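Long-range contacts in purine nucleoside phosphorylase (Bacillus licheniformis, PDB 6DZD), which probably splits adenosine, inosine and S-methyl-5'-thioadenosine with phosphate to release the free base, and probably also deaminates adenosine: residues A[190-195]-A[218-223]; A[183-188]-A[224-229]; A[83-88]-A[126-131]. All coordinates share one frame; numbering follows the deposited sequence.

Contact 1 (A[190-195]-A[218-223]); sequences CYTVDD and EGEYRL. With ZN (zinc ion), chain C.
The guanidinium of Arg222 has one face against the CG2 methyl of Thr192, 3.4 Å above its plane and displaced toward the rim, while the backbone N of Cys190 lies at its edge. NH1 bonds to the carbonyl of Ser188, which anchors one end of the group. The Tyr221 ring meets the Asp195 carboxylate edge-on, the two planes 81° apart, and its OH donates to Asp195 OD1 (2.6 Å) from above the carboxylate plane. At the edge of Tyr191 lies Leu223 O; with CG anti to the backbone N (chi1 -170°), this ring runs beside Leu223, Tyr191 CE2 to Leu223 CD2 4.0 Å.

Antiparallel strand pairing underlies these groups. Val193 and Tyr221 form the hydrogen-bonded pair (Val193 N to Tyr221 O, 2.8 Å), and Thr192 with Arg222 the non-hydrogen-bonded one. On the Thr192 face, OG1 donates to the anti side of Glu220 OE2 (3.2 Å); on the Val193 and Tyr221 face, Ile198 of helix 195-201 packs.

Cys190 SG binds the zinc ion at 2.2 Å, with Cys189, Cys249 and Cys252. Four sulfur ligands are more usual in structural zinc sites, consistent with the metal tying the chain just ahead of strand 192-193 to the loop carrying Cys249 and Cys252.

Contact 2 (A[183-188]-A[224-229]); sequences GPAIGS and ELKEVN
Ser188 and Glu224 make the close end of this contact, their CA atoms 4.4 Å apart. A single carboxylate oxygen, Glu224 OE1, takes two bonds from the serine: OG donates from 2.7 Å, nearly in line with the C-O bond, and the backbone N from 3.0 Å, well above the carboxylate plane. The glutamate reaches back because its chain bends at chi2 (78°), while CB of Ser188 lies against CB of Glu224. Both residues are partly exposed, so the firm polar grip faces the more open side.

Deeper in the protein the backbones diverge, and Ala185 and Lys226 are 7.4 Å apart between CA atoms. Two things span this wider part. Lys226 extends its chain past Ala185, CE lying 3.6 Å from Ala185 O and 4.0 Å from Ala185 CB, and its buried ammonium bonds to the carbonyls of Ser246 and Leu248. A water accepts from Leu225 N (3.0 Å) and donates to Ile186 O, linking a first-turn amide of the helix to the loop.

Glu224 occupies the N-cap position of helix 225-236, and the arriving loop leads directly to the zinc ligand Cys189: a helix N-terminus docked on a metal-binding loop.

Contact 3 (A[83-88]-A[126-131]); sequences ADQTHE and ALCFAD
Gln85 and Cys128 are joined by a pair of hydrogen bonds in which a side-chain amide reads both polar groups of one backbone residue. Cys128 N donates to Gln85 OE1 (2.9 Å), and Gln85 NE2 donates back to Cys128 O (3.2 Å). Both bonds are almost straight, at 176° and 174°, and each acceptor is met on a lone pair in its carbonyl plane, so the amide is held flat. The reach comes from CG being anti to the carbonyl carbon (chi1 -69°) and from an extended chain beyond it.

Water supplies the second kind of link. One molecule accepts from Ala83 N (3.0 Å) and lies within bonding distance of Ala126 O and Gln85 OE1, its protons having more acceptors near than they can serve at once.

Apolar packing is slight: Leu127 CD2 touches Ala83 CB at 3.8 Å. The same methyl packs over the face of the Gln85 amide, with Leu127 CD2 3.6 Å from Gln85 OE1.

Strand 80-82 runs parallel to 124-129 and ends just before this point; the water and then the glutamine amide take over the polar groups that a continuing strand would pair. Gln85 also touches His149 and Asp114, whose placing with Cys132 resembles a Cys-His-Asp relay, though no catalytic role is established here. Beside them, the two bonds to Cys128 set which end of the amide is oxygen and which is nitrogen.

Taken together, the three contacts trace a path from surface to core. Contact 1 is a surface pairing of short strands, its centre about 22 Å from the centre of the chain, rich in backbone bonds and charged side chains. Contacts 2 and 3 are buried and smaller; each relies on a side chain gripping backbone and on a water filling out the polar pairing. Contacts 1 and 2 share an element boundary, since strand 220-223 passes straight into helix 225-236, and Tyr191 packs on Leu225. Contact 3 lies on another sheet than contact 1, yet it meets contact 2 where Ile186 N and Asp131 O form a probable hydrogen bond.

Contact 1 (A[190-195]-A[218-223])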
loop_
_atom_site.group_PDB
_atom_site.type_symbol
_atom_site.label_atom_id
_atom_site.label_comp_id
_atom_site.label_asym_id
_atom_site.label_seq_id
_atom_site.Cartn_x
_atom_site.Cartn_y
_atom_site.Cartn_z
ATOM N N CYS A 190 0.875 18.204 1.112
ATOM C CA CYS A 190 2.267 18.249 0.676
ATOM C C CYS A 190 2.473 17.814 -0.768
ATOM O O CYS A 190 3.624 17.589 -1.150
ATOM C CB CYS A 190 3.165 17.371 1.556
ATOM S SG CYS A 190 2.748 17.309 3.292
ATOM N N TYR A 191 1.421 17.642 -1.571
ATOM C CA TYR A 191 1.566 17.004 -2.885
ATOM C C TYR A 191 1.000 17.886 -3.999
ATOM O O TYR A 191 -0.217 18.102 -4.070
ATOM C CB TYR A 191 0.885 15.639 -2.891
ATOM C CG TYR A 191 1.195 14.816 -4.125
ATOM C CD1 TYR A 191 2.507 14.677 -4.573
ATOM C CD2 TYR A 191 0.180 14.171 -4.844
ATOM C CE1 TYR A 191 2.801 13.918 -5.698
ATOM C CE2 TYR A 191 0.473 13.421 -5.971
ATOM C CZ TYR A 191 1.787 13.295 -6.392
ATOM O OH TYR A 191 2.104 12.558 -7.520
ATOM N N THR A 192 1.877 18.387 -4.879
ATOM C CA THR A 192 1.430 19.166 -6.028
ATOM C C THR A 192 1.921 18.534 -7.325
ATOM O O THR A 192 3.011 17.975 -7.380
ATOM C CB THR A 192 1.881 20.641 -5.959
ATOM O OG1 THR A 192 3.310 20.725 -5.999
ATOM C CG2 THR A 192 1.340 21.334 -4.689
ATOM N N VAL A 193 1.098 18.607 -8.371
ATOM C CA VAL A 193 1.347 17.899 -9.623
ATOM C C VAL A 193 1.137 18.853 -10.793
ATOM O O VAL A 193 0.524 19.912 -10.660
ATOM C CB VAL A 193 0.457 16.644 -9.770
ATOM C CG1 VAL A 193 0.804 15.633 -8.681
ATOM C CG2 VAL A 193 -1.020 17.015 -9.723
ATOM N N ASP A 194 1.651 18.461 -11.957
ATOM C CA ASP A 194 1.495 19.241 -13.177
ATOM C C ASP A 194 0.241 18.805 -13.945
ATOM O O ASP A 194 -0.559 17.994 -13.473
ATOM C CB ASP A 194 2.766 19.154 -14.035
ATOM C CG ASP A 194 3.178 17.711 -14.381
ATOM O OD1 ASP A 194 2.326 16.787 -14.344
ATOM O OD2 ASP A 194 4.379 17.507 -14.705
ATOM N N ASP A 195 0.053 19.380 -15.138
ATOM C CA ASP A 195 -1.045 18.993 -16.010
ATOM C C ASP A 195 -0.928 17.557 -16.447
ATOM O O ASP A 195 -1.947 16.888 -16.666
ATOM C CB ASP A 195 -1.079 19.880 -17.249
ATOM C CG ASP A 195 -1.610 21.258 -16.957
ATOM O OD1 ASP A 195 -2.844 21.374 -16.829
ATOM O OD2 ASP A 195 -0.801 22.207 -16.834
ATOM N N GLU A 218 -1.853 28.530 -12.475
ATOM C CA GLU A 218 -1.936 27.801 -13.729
ATOM C C GLU A 218 -0.800 26.795 -13.810
ATOM O O GLU A 218 0.364 27.152 -13.610
ATOM C CB GLU A 218 -1.897 28.758 -14.917
ATOM C CG GLU A 218 -1.648 28.036 -16.235
ATOM C CD GLU A 218 -2.124 28.838 -17.443
ATOM O OE1 GLU A 218 -3.118 28.416 -18.097
ATOM O OE2 GLU A 218 -1.514 29.895 -17.747
ATOM N N GLY A 219 -1.154 25.527 -14.038
ATOM C CA GLY A 219 -0.194 24.451 -14.162
ATOM C C GLY A 219 0.255 23.804 -12.866
ATOM O O GLY A 219 0.977 22.799 -12.918
ATOM N N GLU A 220 -0.166 24.304 -11.706
ATOM C CA GLU A 220 0.153 23.651 -10.442
ATOM C C GLU A 220 -1.120 23.313 -9.692
ATOM O O GLU A 220 -1.985 24.172 -9.494
ATOM C CB GLU A 220 1.046 24.496 -9.541
ATOM C CG GLU A 220 1.759 23.627 -8.513
ATOM C CD GLU A 220 2.883 24.352 -7.809
ATOM O OE1 GLU A 220 2.919 25.602 -7.892
ATOM O OE2 GLU A 220 3.748 23.666 -7.208
ATOM N N TYR A 221 -1.209 22.070 -9.253
ATOM C CA TYR A 221 -2.429 21.539 -8.691
ATOM C C TYR A 221 -2.108 20.783 -7.414
ATOM O O TYR A 221 -1.124 20.046 -7.346
ATOM C CB TYR A 221 -3.123 20.596 -9.685
ATOM C CG TYR A 221 -3.304 21.154 -11.081
ATOM C CD1 TYR A 221 -4.422 21.906 -11.396
ATOM C CD2 TYR A 221 -2.362 20.923 -12.078
ATOM C CE1 TYR A 221 -4.600 22.415 -12.642
ATOM C CE2 TYR A 221 -2.534 21.440 -13.343
ATOM C CZ TYR A 221 -3.661 22.180 -13.611
ATOM O OH TYR A 221 -3.880 22.705 -14.854
ATOM N N ARG A 222 -2.976 20.940 -6.426
ATOM C CA ARG A 222 -2.953 20.158 -5.203
ATOM C C ARG A 222 -3.822 18.932 -5.439
ATOM O O ARG A 222 -4.900 19.039 -6.025
ATOM C CB ARG A 222 -3.518 20.997 -4.062
ATOM C CG ARG A 222 -2.969 20.710 -2.719
ATOM C CD ARG A 222 -2.989 21.964 -1.848
ATOM N NE ARG A 222 -1.823 22.826 -2.066
ATOM C CZ ARG A 222 -0.559 22.527 -1.739
ATOM N NH1 ARG A 222 -0.241 21.359 -1.186
ATOM N NH2 ARG A 222 0.401 23.407 -1.968
ATOM N N LEU A 223 -3.363 17.773 -4.976
ATOM C CA LEU A 223 -4.016 16.510 -5.309
ATOM C C LEU A 223 -4.030 15.586 -4.099
ATOM O O LEU A 223 -2.987 15.363 -3.481
ATOM C CB LEU A 223 -3.302 15.838 -6.490
ATOM C CG LEU A 223 -3.738 14.430 -6.905
ATOM C CD1 LEU A 223 -5.225 14.417 -7.191
ATOM C CD2 LEU A 223 -2.923 13.964 -8.099
HETATM ZN ZN ZN C . 1.288 16.443 4.665
#

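Contact 2 (A[183-188]-A[224-229])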
loop_
_atom_site.group_PDB
_atom_site.type_symbol
_atom_site.label_atom_id
_atom_site.label_comp_id
_atom_site.label_asym_id
_atom_site.label_seq_id
_atom_site.Cartn_x
_atom_site.Cartn_y
_atom_site.Cartn_z
ATOM N N GLY A 183 -4.130 3.379 3.687
ATOM C CA GLY A 183 -3.127 3.585 4.707
ATOM C C GLY A 183 -2.413 4.921 4.605
ATOM O O GLY A 183 -2.798 5.808 3.830
ATOM N N PRO A 184 -1.352 5.082 5.398
ATOM C CA PRO A 184 -0.562 6.318 5.348
ATOM C C PRO A 184 0.030 6.543 3.967
ATOM O O PRO A 184 0.664 5.659 3.387
ATOM C CB PRO A 184 0.532 6.088 6.399
ATOM C CG PRO A 184 -0.043 5.119 7.322
ATOM C CD PRO A 184 -0.921 4.204 6.494
ATOM N N ALA A 185 -0.246 7.724 3.427
ATOM C CA ALA A 185 0.312 8.186 2.176
ATOM C C ALA A 185 0.416 9.704 2.258
ATOM O O ALA A 185 -0.079 10.332 3.209
ATOM C CB ALA A 185 -0.537 7.731 0.993
ATOM N N ILE A 186 1.048 10.290 1.234
ATOM C CA ILE A 186 1.247 11.738 1.192
ATOM C C ILE A 186 -0.095 12.445 1.019
ATOM O O ILE A 186 -0.886 12.122 0.121
ATOM C CB ILE A 186 2.249 12.106 0.081
ATOM C CG1 ILE A 186 2.660 13.568 0.173
ATOM C CG2 ILE A 186 1.709 11.811 -1.309
ATOM C CD1 ILE A 186 3.869 13.880 -0.678
ATOM N N GLY A 187 -0.359 13.431 1.887
ATOM C CA GLY A 187 -1.596 14.173 1.806
ATOM C C GLY A 187 -1.521 15.273 0.772
ATOM O O GLY A 187 -0.436 15.651 0.316
ATOM N N SER A 188 -2.707 15.791 0.410
ATOM C CA SER A 188 -2.759 16.922 -0.504
ATOM C C SER A 188 -2.063 18.125 0.096
ATOM O O SER A 188 -1.593 18.990 -0.646
ATOM C CB SER A 188 -4.205 17.255 -0.882
ATOM O OG SER A 188 -4.978 17.606 0.246
ATOM N N GLU A 224 -5.210 15.056 -3.763
ATOM C CA GLU A 224 -5.388 14.109 -2.657
ATOM C C GLU A 224 -5.537 12.689 -3.219
ATOM O O GLU A 224 -6.636 12.266 -3.594
ATOM C CB GLU A 224 -6.596 14.510 -1.822
ATOM C CG GLU A 224 -6.894 13.586 -0.660
ATOM C CD GLU A 224 -5.963 13.830 0.511
ATOM O OE1 GLU A 224 -5.585 14.994 0.765
ATOM O OE2 GLU A 224 -5.617 12.846 1.189
ATOM N N LEU A 225 -4.434 11.941 -3.257
ATOM C CA LEU A 225 -4.451 10.644 -3.933
ATOM C C LEU A 225 -5.294 9.608 -3.193
ATOM O O LEU A 225 -5.803 8.670 -3.819
ATOM C CB LEU A 225 -3.022 10.135 -4.095
ATOM C CG LEU A 225 -2.229 10.855 -5.170
ATOM C CD1 LEU A 225 -0.803 10.386 -5.134
ATOM C CD2 LEU A 225 -2.892 10.637 -6.546
ATOM N N LYS A 226 -5.436 9.747 -1.869
ATOM C CA LYS A 226 -6.293 8.839 -1.113
ATOM C C LYS A 226 -7.752 8.988 -1.529
ATOM O O LYS A 226 -8.509 8.013 -1.536
ATOM C CB LYS A 226 -6.163 9.116 0.386
ATOM C CG LYS A 226 -4.801 8.893 1.022
ATOM C CD LYS A 226 -4.884 9.234 2.506
ATOM C CE LYS A 226 -3.528 9.418 3.120
ATOM N NZ LYS A 226 -3.618 10.083 4.453
ATOM N N GLU A 227 -8.166 10.210 -1.855
ATOM C CA GLU A 227 -9.576 10.456 -2.127
ATOM C C GLU A 227 -9.977 9.923 -3.492
ATOM O O GLU A 227 -11.088 9.412 -3.660
ATOM C CB GLU A 227 -9.876 11.952 -2.003
ATOM C CG GLU A 227 -11.332 12.332 -2.206
ATOM C CD GLU A 227 -12.285 11.714 -1.178
ATOM O OE1 GLU A 227 -11.825 11.124 -0.160
ATOM O OE2 GLU A 227 -13.513 11.838 -1.407
ATOM N N VAL A 228 -9.097 10.053 -4.481
ATOM C CA VAL A 228 -9.385 9.471 -5.780
ATOM C C VAL A 228 -9.514 7.968 -5.650
ATOM O O VAL A 228 -10.383 7.348 -6.272
ATOM C CB VAL A 228 -8.299 9.848 -6.796
ATOM C CG1 VAL A 228 -8.673 9.322 -8.166
ATOM C CG2 VAL A 228 -8.083 11.346 -6.813
ATOM N N ASN A 229 -8.641 7.354 -4.856
ATOM C CA ASN A 229 -8.756 5.919 -4.654
ATOM C C ASN A 229 -10.028 5.568 -3.888
ATOM O O ASN A 229 -10.737 4.623 -4.257
ATOM C CB ASN A 229 -7.510 5.389 -3.960
ATOM C CG ASN A 229 -6.355 5.236 -4.916
ATOM O OD1 ASN A 229 -6.264 4.250 -5.645
ATOM N ND2 ASN A 229 -5.476 6.221 -4.941
HETATM O O HOH W 1 -1.789 12.880 -2.106
#

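Contact 3 (A[83-88]-A[126-131])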
loop_
_atom_site.group_PDB
_atom_site.type_symbol
_atom_site.label_atom_id
_atom_site.label_comp_id
_atom_site.label_asym_id
_atom_site.label_seq_id
_atom_site.Cartn_x
_atom_site.Cartn_y
_atom_site.Cartn_z
ATOM N N ALA A 83 6.852 -7.753 -4.512
ATOM C CA ALA A 83 6.631 -7.371 -5.903
ATOM C C ALA A 83 7.717 -6.429 -6.396
ATOM O O ALA A 83 8.236 -5.597 -5.645
ATOM C CB ALA A 83 5.283 -6.687 -6.108
ATOM N N ASP A 84 8.076 -6.609 -7.663
ATOM C CA ASP A 84 8.879 -5.652 -8.413
ATOM C C ASP A 84 7.915 -4.568 -8.865
ATOM O O ASP A 84 7.235 -4.711 -9.881
ATOM C CB ASP A 84 9.560 -6.355 -9.584
ATOM C CG ASP A 84 9.973 -5.405 -10.684
ATOM O OD1 ASP A 84 10.830 -4.529 -10.424
ATOM O OD2 ASP A 84 9.428 -5.542 -11.799
ATOM N N GLN A 85 7.829 -3.485 -8.102
ATOM C CA GLN A 85 6.749 -2.529 -8.290
ATOM C C GLN A 85 7.121 -1.516 -9.364
ATOM O O GLN A 85 8.083 -0.754 -9.201
ATOM C CB GLN A 85 6.415 -1.855 -6.964
ATOM C CG GLN A 85 5.758 -2.789 -5.936
ATOM C CD GLN A 85 5.818 -2.235 -4.530
ATOM O OE1 GLN A 85 6.233 -2.914 -3.592
ATOM N NE2 GLN A 85 5.417 -0.978 -4.380
ATOM N N THR A 86 6.351 -1.502 -10.460
ATOM C CA THR A 86 6.633 -0.647 -11.608
ATOM C C THR A 86 5.598 0.465 -11.794
ATOM O O THR A 86 5.522 1.051 -12.872
ATOM C CB THR A 86 6.738 -1.477 -12.893
ATOM O OG1 THR A 86 5.511 -2.173 -13.122
ATOM C CG2 THR A 86 7.878 -2.474 -12.809
ATOM N N HIS A 87 4.786 0.758 -10.779
ATOM C CA HIS A 87 3.833 1.864 -10.850
ATOM C C HIS A 87 2.886 1.750 -12.043
ATOM O O HIS A 87 2.484 2.760 -12.635
ATOM C CB HIS A 87 4.567 3.204 -10.866
ATOM C CG HIS A 87 5.197 3.538 -9.550
ATOM N ND1 HIS A 87 4.724 4.539 -8.727
ATOM C CD2 HIS A 87 6.222 2.957 -8.886
ATOM C CE1 HIS A 87 5.452 4.580 -7.628
ATOM N NE2 HIS A 87 6.366 3.627 -7.697
ATOM N N GLU A 88 2.502 0.518 -12.372
ATOM C CA GLU A 88 1.439 0.193 -13.303
ATOM C C GLU A 88 0.339 -0.521 -12.512
ATOM O O GLU A 88 0.186 -0.293 -11.302
ATOM C CB GLU A 88 2.009 -0.658 -14.435
ATOM C CG GLU A 88 3.334 -0.153 -14.975
ATOM C CD GLU A 88 4.035 -1.156 -15.880
ATOM O OE1 GLU A 88 3.761 -1.131 -17.095
ATOM O OE2 GLU A 88 4.903 -1.925 -15.399
ATOM N N ALA A 126 3.183 -8.410 0.515
ATOM C CA ALA A 126 3.936 -7.234 0.967
ATOM C C ALA A 126 4.229 -6.233 -0.153
ATOM O O ALA A 126 4.816 -6.601 -1.179
ATOM C CB ALA A 126 5.248 -7.681 1.630
ATOM N N LEU A 127 3.872 -4.954 0.082
ATOM C CA LEU A 127 4.173 -3.852 -0.835
ATOM C C LEU A 127 4.905 -2.701 -0.128
ATOM O O LEU A 127 4.656 -2.399 1.044
ATOM C CB LEU A 127 2.891 -3.324 -1.535
ATOM C CG LEU A 127 2.250 -4.379 -2.458
ATOM C CD1 LEU A 127 0.814 -4.017 -2.875
ATOM C CD2 LEU A 127 3.132 -4.720 -3.674
ATOM N N CYS A 128 5.836 -2.085 -0.847
ATOM C CA CYS A 128 6.718 -1.059 -0.304
ATOM C C CYS A 128 6.185 0.341 -0.596
ATOM O O CYS A 128 5.558 0.580 -1.636
ATOM C CB CYS A 128 8.135 -1.215 -0.842
ATOM S SG CYS A 128 8.885 -2.691 -0.142
ATOM N N PHE A 129 6.362 1.240 0.379
ATOM C CA PHE A 129 5.737 2.547 0.345
ATOM C C PHE A 129 6.630 3.592 0.975
ATOM O O PHE A 129 7.403 3.289 1.888
ATOM C CB PHE A 129 4.402 2.525 1.066
ATOM C CG PHE A 129 3.356 1.734 0.351
ATOM C CD1 PHE A 129 2.559 2.332 -0.603
ATOM C CD2 PHE A 129 3.175 0.394 0.625
ATOM C CE1 PHE A 129 1.593 1.605 -1.255
ATOM C CE2 PHE A 129 2.216 -0.327 -0.021
ATOM C CZ PHE A 129 1.422 0.273 -0.960
ATOM N N ALA A 130 6.565 4.809 0.435
ATOM C CA ALA A 130 7.211 5.945 1.065
ATOM C C ALA A 130 6.573 7.236 0.571
ATOM O O ALA A 130 7.301 8.201 0.324
ATOM C CB ALA A 130 8.715 5.938 0.786
ATOM N N ASP A 131 5.239 7.234 0.404
ATOM C CA ASP A 131 4.386 8.351 -0.017
ATOM C C ASP A 131 3.173 7.885 -0.832
ATOM O O ASP A 131 2.077 8.431 -0.673
ATOM C CB ASP A 131 5.132 9.396 -0.841
ATOM C CG ASP A 131 5.743 10.483 0.014
ATOM O OD1 ASP A 131 5.378 10.576 1.207
ATOM O OD2 ASP A 131 6.606 11.228 -0.498
HETATM O O HOH W 2 6.836 -5.572 -2.456
#